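Local coordinates for phage-related conserved hypothetical protein, BB2244 (Bordetella bronchiseptica, PDB 2BDV) that is of unknown function but belongs to the SOS response-associated peptidase (SRAP) family, whose studied members form covalent crosslinks with abasic sites in single-stranded DNA, at residues E12-I17 / P98-Y103; M45-L48 / A52-L55. All coordinates share one frame; numbering follows the deposited sequence.

Interaction 1 of 2, residues E12-I17 / P98-Y103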
loop_
_atom_site.group_PDB
_atom_site.type_symbol
_atom_site.label_atom_id
_atom_site.label_comp_id
_atom_site.label_asym_id
_atom_site.label_seq_id
_atom_site.Cartn_x
_atom_site.Cartn_y
_atom_site.Cartn_z
ATOM N N GLU A 12 -11.524 11.831 6.707
ATOM C CA GLU A 12 -11.009 12.683 7.771
ATOM C C GLU A 12 -10.361 11.860 8.880
ATOM O O GLU A 12 -9.505 12.365 9.598
ATOM C CB GLU A 12 -12.102 13.576 8.375
ATOM C CG GLU A 12 -13.171 12.848 9.160
ATOM C CD GLU A 12 -14.385 12.536 8.318
ATOM O OE1 GLU A 12 -15.398 12.054 8.880
ATOM O OE2 GLU A 12 -14.324 12.775 7.090
ATOM N N ASP A 13 -10.761 10.598 9.024
ATOM C CA ASP A 13 -10.162 9.753 10.053
ATOM C C ASP A 13 -8.700 9.421 9.716
ATOM O O ASP A 13 -7.865 9.339 10.616
ATOM C CB ASP A 13 -10.958 8.454 10.238
ATOM C CG ASP A 13 -12.300 8.673 10.933
ATOM O OD1 ASP A 13 -13.053 7.690 11.072
ATOM O OD2 ASP A 13 -12.606 9.815 11.340
ATOM N N TYR A 14 -8.391 9.239 8.430
ATOM C CA TYR A 14 -7.025 8.925 8.012
ATOM C C TYR A 14 -6.097 10.094 8.303
ATOM O O TYR A 14 -4.987 9.913 8.793
ATOM C CB TYR A 14 -6.955 8.597 6.513
ATOM C CG TYR A 14 -7.719 7.350 6.108
ATOM C CD1 TYR A 14 -7.681 6.207 6.894
ATOM C CD2 TYR A 14 -8.486 7.323 4.947
ATOM C CE1 TYR A 14 -8.394 5.065 6.551
ATOM C CE2 TYR A 14 -9.205 6.186 4.585
ATOM C CZ TYR A 14 -9.155 5.058 5.397
ATOM O OH TYR A 14 -9.885 3.941 5.073
ATOM N N VAL A 15 -6.555 11.298 7.990
ATOM C CA VAL A 15 -5.764 12.498 8.226
ATOM C C VAL A 15 -5.540 12.712 9.722
ATOM O O VAL A 15 -4.440 13.048 10.146
ATOM C CB VAL A 15 -6.473 13.736 7.649
ATOM C CG1 VAL A 15 -5.778 15.011 8.122
ATOM C CG2 VAL A 15 -6.477 13.663 6.132
ATOM N N GLU A 16 -6.596 12.521 10.508
ATOM C CA GLU A 16 -6.531 12.695 11.956
ATOM C C GLU A 16 -5.453 11.803 12.577
ATOM O O GLU A 16 -4.773 12.208 13.517
ATOM C CB GLU A 16 -7.908 12.395 12.570
ATOM C CG GLU A 16 -7.980 12.400 14.102
ATOM C CD GLU A 16 -7.704 13.760 14.740
ATOM O OE1 GLU A 16 -7.732 13.840 15.987
ATOM O OE2 GLU A 16 -7.462 14.746 14.009
ATOM N N ILE A 17 -5.284 10.599 12.041
ATOM C CA ILE A 17 -4.279 9.685 12.562
ATOM C C ILE A 17 -2.866 10.078 12.141
ATOM O O ILE A 17 -1.937 10.037 12.952
ATOM C CB ILE A 17 -4.555 8.241 12.109
ATOM C CG1 ILE A 17 -5.864 7.758 12.733
ATOM C CG2 ILE A 17 -3.390 7.339 12.492
ATOM C CD1 ILE A 17 -6.212 6.336 12.416
ATOM N N PRO A 98 -3.574 4.906 3.085
ATOM C CA PRO A 98 -4.395 4.503 4.226
ATOM C C PRO A 98 -5.264 3.287 3.897
ATOM O O PRO A 98 -5.693 3.109 2.752
ATOM C CB PRO A 98 -5.211 5.757 4.512
ATOM C CG PRO A 98 -5.340 6.385 3.177
ATOM C CD PRO A 98 -3.961 6.242 2.609
ATOM N N ALA A 99 -5.511 2.456 4.911
ATOM C CA ALA A 99 -6.312 1.250 4.754
ATOM C C ALA A 99 -6.815 0.673 6.079
ATOM O O ALA A 99 -6.105 0.659 7.089
ATOM C CB ALA A 99 -5.504 0.191 4.015
ATOM N N ASP A 100 -8.045 0.183 6.058
ATOM C CA ASP A 100 -8.639 -0.418 7.240
ATOM C C ASP A 100 -8.166 -1.869 7.325
ATOM O O ASP A 100 -8.204 -2.492 8.389
ATOM C CB ASP A 100 -10.160 -0.311 7.128
ATOM C CG ASP A 100 -10.632 1.134 7.170
ATOM O OD1 ASP A 100 -10.808 1.665 8.282
ATOM O OD2 ASP A 100 -10.796 1.755 6.098
ATOM N N GLY A 101 -7.697 -2.381 6.190
ATOM C CA GLY A 101 -7.203 -3.749 6.110
ATOM C C GLY A 101 -6.903 -4.179 4.676
ATOM O O GLY A 101 -7.020 -3.382 3.741
ATOM N N TRP A 102 -6.509 -5.436 4.486
ATOM C CA TRP A 102 -6.203 -5.929 3.149
ATOM C C TRP A 102 -6.598 -7.399 3.029
ATOM O O TRP A 102 -6.932 -8.049 4.028
ATOM C CB TRP A 102 -4.705 -5.731 2.826
ATOM C CG TRP A 102 -3.746 -6.625 3.590
ATOM C CD1 TRP A 102 -3.214 -7.805 3.164
ATOM C CD2 TRP A 102 -3.238 -6.414 4.915
ATOM N NE1 TRP A 102 -2.406 -8.348 4.137
ATOM C CE2 TRP A 102 -2.401 -7.515 5.225
ATOM C CE3 TRP A 102 -3.407 -5.402 5.877
ATOM C CZ2 TRP A 102 -1.735 -7.637 6.448
ATOM C CZ3 TRP A 102 -2.744 -5.524 7.097
ATOM C CH2 TRP A 102 -1.917 -6.637 7.369
ATOM N N TYR A 103 -6.571 -7.925 1.809
ATOM C CA TYR A 103 -6.946 -9.312 1.601
ATOM C C TYR A 103 -5.819 -10.186 1.076
ATOM O O TYR A 103 -4.976 -9.733 0.309
ATOM C CB TYR A 103 -8.107 -9.412 0.618
ATOM C CG TYR A 103 -9.308 -8.562 0.950
ATOM C CD1 TYR A 103 -9.349 -7.210 0.605
ATOM C CD2 TYR A 103 -10.418 -9.117 1.577
ATOM C CE1 TYR A 103 -10.470 -6.436 0.871
ATOM C CE2 TYR A 103 -11.542 -8.355 1.848
ATOM C CZ TYR A 103 -11.562 -7.014 1.491
ATOM O OH TYR A 103 -12.686 -6.267 1.754
#
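Helix 11-18 comes nearest to the end of strand 94-99 where Tyr14 faces Pro98, their CA atoms 6.4 Å apart. On the helix side Tyr14 carries the contact alone. Its CG stands anti to the carbonyl carbon and beside the backbone N (chi1 -64°), which sends the ring off the helix toward the strand.

Pro98 meets one face of that ring. Its CB lies 3.5 Å from the centroid of the Tyr14 ring, 17° off the ring normal, in a CH-pi contact. The approach is shifted toward the CG side, where Tyr14 CG and Pro98 CB are 3.4 Å apart. Pro98 CG adds a looser contact over Tyr14 CD2. The two side chains cross at about a right angle.

The far end of the ring is polar. Tyr14 OH donates a hydrogen bond of 2.6 Å to Asp100 OD2. The carboxylate oxygen lies at the ring edge, in the ring plane. The hydroxyl reaches it on the syn side but 35° out of the carboxylate plane. Asp100 is shared: OD2 also accepts the backbone N-H of Lys8, and OD1 is bonded to the hydroxyl of Ser9. Together these bonds would limit rotation of the carboxylate.

Asp100 marks the corner where strand 94-99 gives way to strand 101-107, which belongs to another sheet. Its backbone, like that of Gly101, pairs with Ala6 of strand 5-7. The contact is mostly buried. Tyr14 also touches Pro126 of strand 126-133 and Met45 of strand 43-46, so the helix is in contact with several strands here.

Interaction 2 of 2, residues M45-L48 / A52-L55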
loop_
_atom_site.group_PDB
_atom_site.type_symbol
_atom_site.label_atom_id
_atom_site.label_comp_id
_atom_site.label_asym_id
_atom_site.label_seq_id
_atom_site.Cartn_x
_atom_site.Cartn_y
_atom_site.Cartn_z
HETATM N N MSE A 45 -2.052 9.730 1.064
HETATM C CA MSE A 45 -1.645 10.932 1.772
HETATM C C MSE A 45 -0.167 11.139 1.482
HETATM O O MSE A 45 0.607 10.178 1.472
HETATM C CB MSE A 45 -1.909 10.783 3.268
HETATM C CG MSE A 45 -3.395 10.648 3.562
HETATM SE SE MSE A 45 -3.862 10.769 5.426
HETATM C CE MSE A 45 -3.378 8.993 5.941
ATOM N N HIS A 46 0.213 12.391 1.227
ATOM C CA HIS A 46 1.599 12.717 0.885
ATOM C C HIS A 46 1.916 14.213 0.880
ATOM O O HIS A 46 1.042 15.055 1.071
ATOM C CB HIS A 46 1.917 12.162 -0.503
ATOM C CG HIS A 46 1.113 12.797 -1.597
ATOM N ND1 HIS A 46 1.282 14.109 -1.983
ATOM C CD2 HIS A 46 0.112 12.303 -2.367
ATOM C CE1 HIS A 46 0.422 14.398 -2.946
ATOM N NE2 HIS A 46 -0.299 13.321 -3.196
ATOM N N ARG A 47 3.186 14.518 0.636
ATOM C CA ARG A 47 3.671 15.889 0.564
ATOM C C ARG A 47 4.587 15.976 -0.659
ATOM O O ARG A 47 5.689 16.520 -0.597
ATOM C CB ARG A 47 4.437 16.235 1.844
ATOM C CG ARG A 47 3.610 15.985 3.091
ATOM C CD ARG A 47 4.390 16.263 4.354
ATOM N NE ARG A 47 4.794 17.662 4.470
ATOM C CZ ARG A 47 5.576 18.117 5.443
ATOM N NH1 ARG A 47 5.912 19.397 5.492
ATOM N NH2 ARG A 47 6.033 17.276 6.364
ATOM N N LEU A 48 4.110 15.434 -1.776
ATOM C CA LEU A 48 4.884 15.401 -3.015
ATOM C C LEU A 48 5.008 16.732 -3.749
ATOM O O LEU A 48 5.974 16.954 -4.481
ATOM C CB LEU A 48 4.287 14.361 -3.963
ATOM C CG LEU A 48 4.230 12.944 -3.394
ATOM C CD1 LEU A 48 3.559 12.002 -4.396
ATOM C CD2 LEU A 48 5.630 12.481 -3.058
ATOM N N ALA A 52 3.624 20.336 0.714
ATOM C CA ALA A 52 2.298 20.480 1.295
ATOM C C ALA A 52 1.631 19.144 1.623
ATOM O O ALA A 52 1.655 18.206 0.820
ATOM C CB ALA A 52 1.409 21.297 0.363
ATOM N N GLU A 53 1.041 19.060 2.813
ATOM C CA GLU A 53 0.361 17.838 3.216
ATOM C C GLU A 53 -0.927 17.732 2.413
ATOM O O GLU A 53 -1.653 18.711 2.261
ATOM C CB GLU A 53 0.043 17.852 4.721
ATOM C CG GLU A 53 1.278 17.805 5.611
ATOM C CD GLU A 53 1.863 19.181 5.929
ATOM O OE1 GLU A 53 1.542 20.172 5.226
ATOM O OE2 GLU A 53 2.657 19.261 6.890
ATOM N N ALA A 54 -1.210 16.551 1.889
ATOM C CA ALA A 54 -2.425 16.399 1.117
ATOM C C ALA A 54 -3.039 15.010 1.196
ATOM O O ALA A 54 -2.389 14.030 1.581
ATOM C CB ALA A 54 -2.162 16.760 -0.333
ATOM N N LEU A 55 -4.311 14.963 0.818
ATOM C CA LEU A 55 -5.098 13.748 0.776
ATOM C C LEU A 55 -5.695 13.738 -0.627
ATOM O O LEU A 55 -6.604 14.512 -0.923
ATOM C CB LEU A 55 -6.209 13.802 1.823
ATOM C CG LEU A 55 -7.171 12.606 1.831
ATOM C CD1 LEU A 55 -6.455 11.390 2.386
ATOM C CD2 LEU A 55 -8.400 12.922 2.681
#
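Arg47 lays its guanidinium flat against the carboxylate of Glu53. The two planes are only 4° apart, and Glu53 OE2 lies 3.4 Å above the guanidinium plane, over its centre. Arg47 NH1 and Glu53 OE2 are 3.5 Å apart. This salt bridge is one of charge alone, because no N-H points at the oxygen. A bend at chi3 (63°) turns the Arg47 guanidinium so that it lies over Glu53, with the two side chains running the same way. Arg47 NE instead gives its hydrogen to the backbone oxygen of Gln51, in the turn of the hairpin.

The backbones run antiparallel. His46 and Ala54 form a hydrogen-bonded pair: His46 N donates to Ala54 O at 3.1 Å, and Ala54 N to His46 O at 2.8 Å. Past this pair, Arg47 CA approaches Ala52 O at 3.1 Å in a CA-H...O contact.

Met45, a selenomethionine, and Leu55 form the next pair, which is non-hydrogen-bonded. Their side chains lie alongside each other on one face of the sheet. Met45 CG to Leu55 CD1 is 3.4 Å, tighter than usual for two carbons. On the other face, the His46 ring lies near the methyl of Ala54. His46 ND1 accepts the backbone N-H of Leu48 N at 3.1 Å in a nearly straight bond (173°), although the donor is tilted out of the imidazole plane. Leu48 CD1 covers one face of the imidazole.

These residues build the turn end of the hairpin of strands 43-46 and 54-57. The Met45 and Leu55 face packs on helix 11-18, with Leu55 on Pro11 and Met45 on Leu18. His46 and Leu48 rest on Ile95 of strand 94-99, and Met45 shares a backbone hydrogen bond with Leu96.

In the fold
From the N terminus, the chain passes strand 5-7 and enters helix 11-18, the first half of interaction 1. It then reaches the hairpin of strands 43-46 and 54-57, where interaction 2 closes a short loop. Only at strands 94-99 and 101-107 does interaction 1 close its own much longer loop, so interaction 2 is nested inside it. The two contacts meet chiefly at Met45. Its CE lies 3.4 Å from Tyr14 O and 4.0 Å from Pro98 CB. Val15 CG2 also packs on Leu55 CD2. Helix 11-18 packs against both the hairpin and the corner between the two larger sheets, and the hairpin also touches strand 94-99 directly.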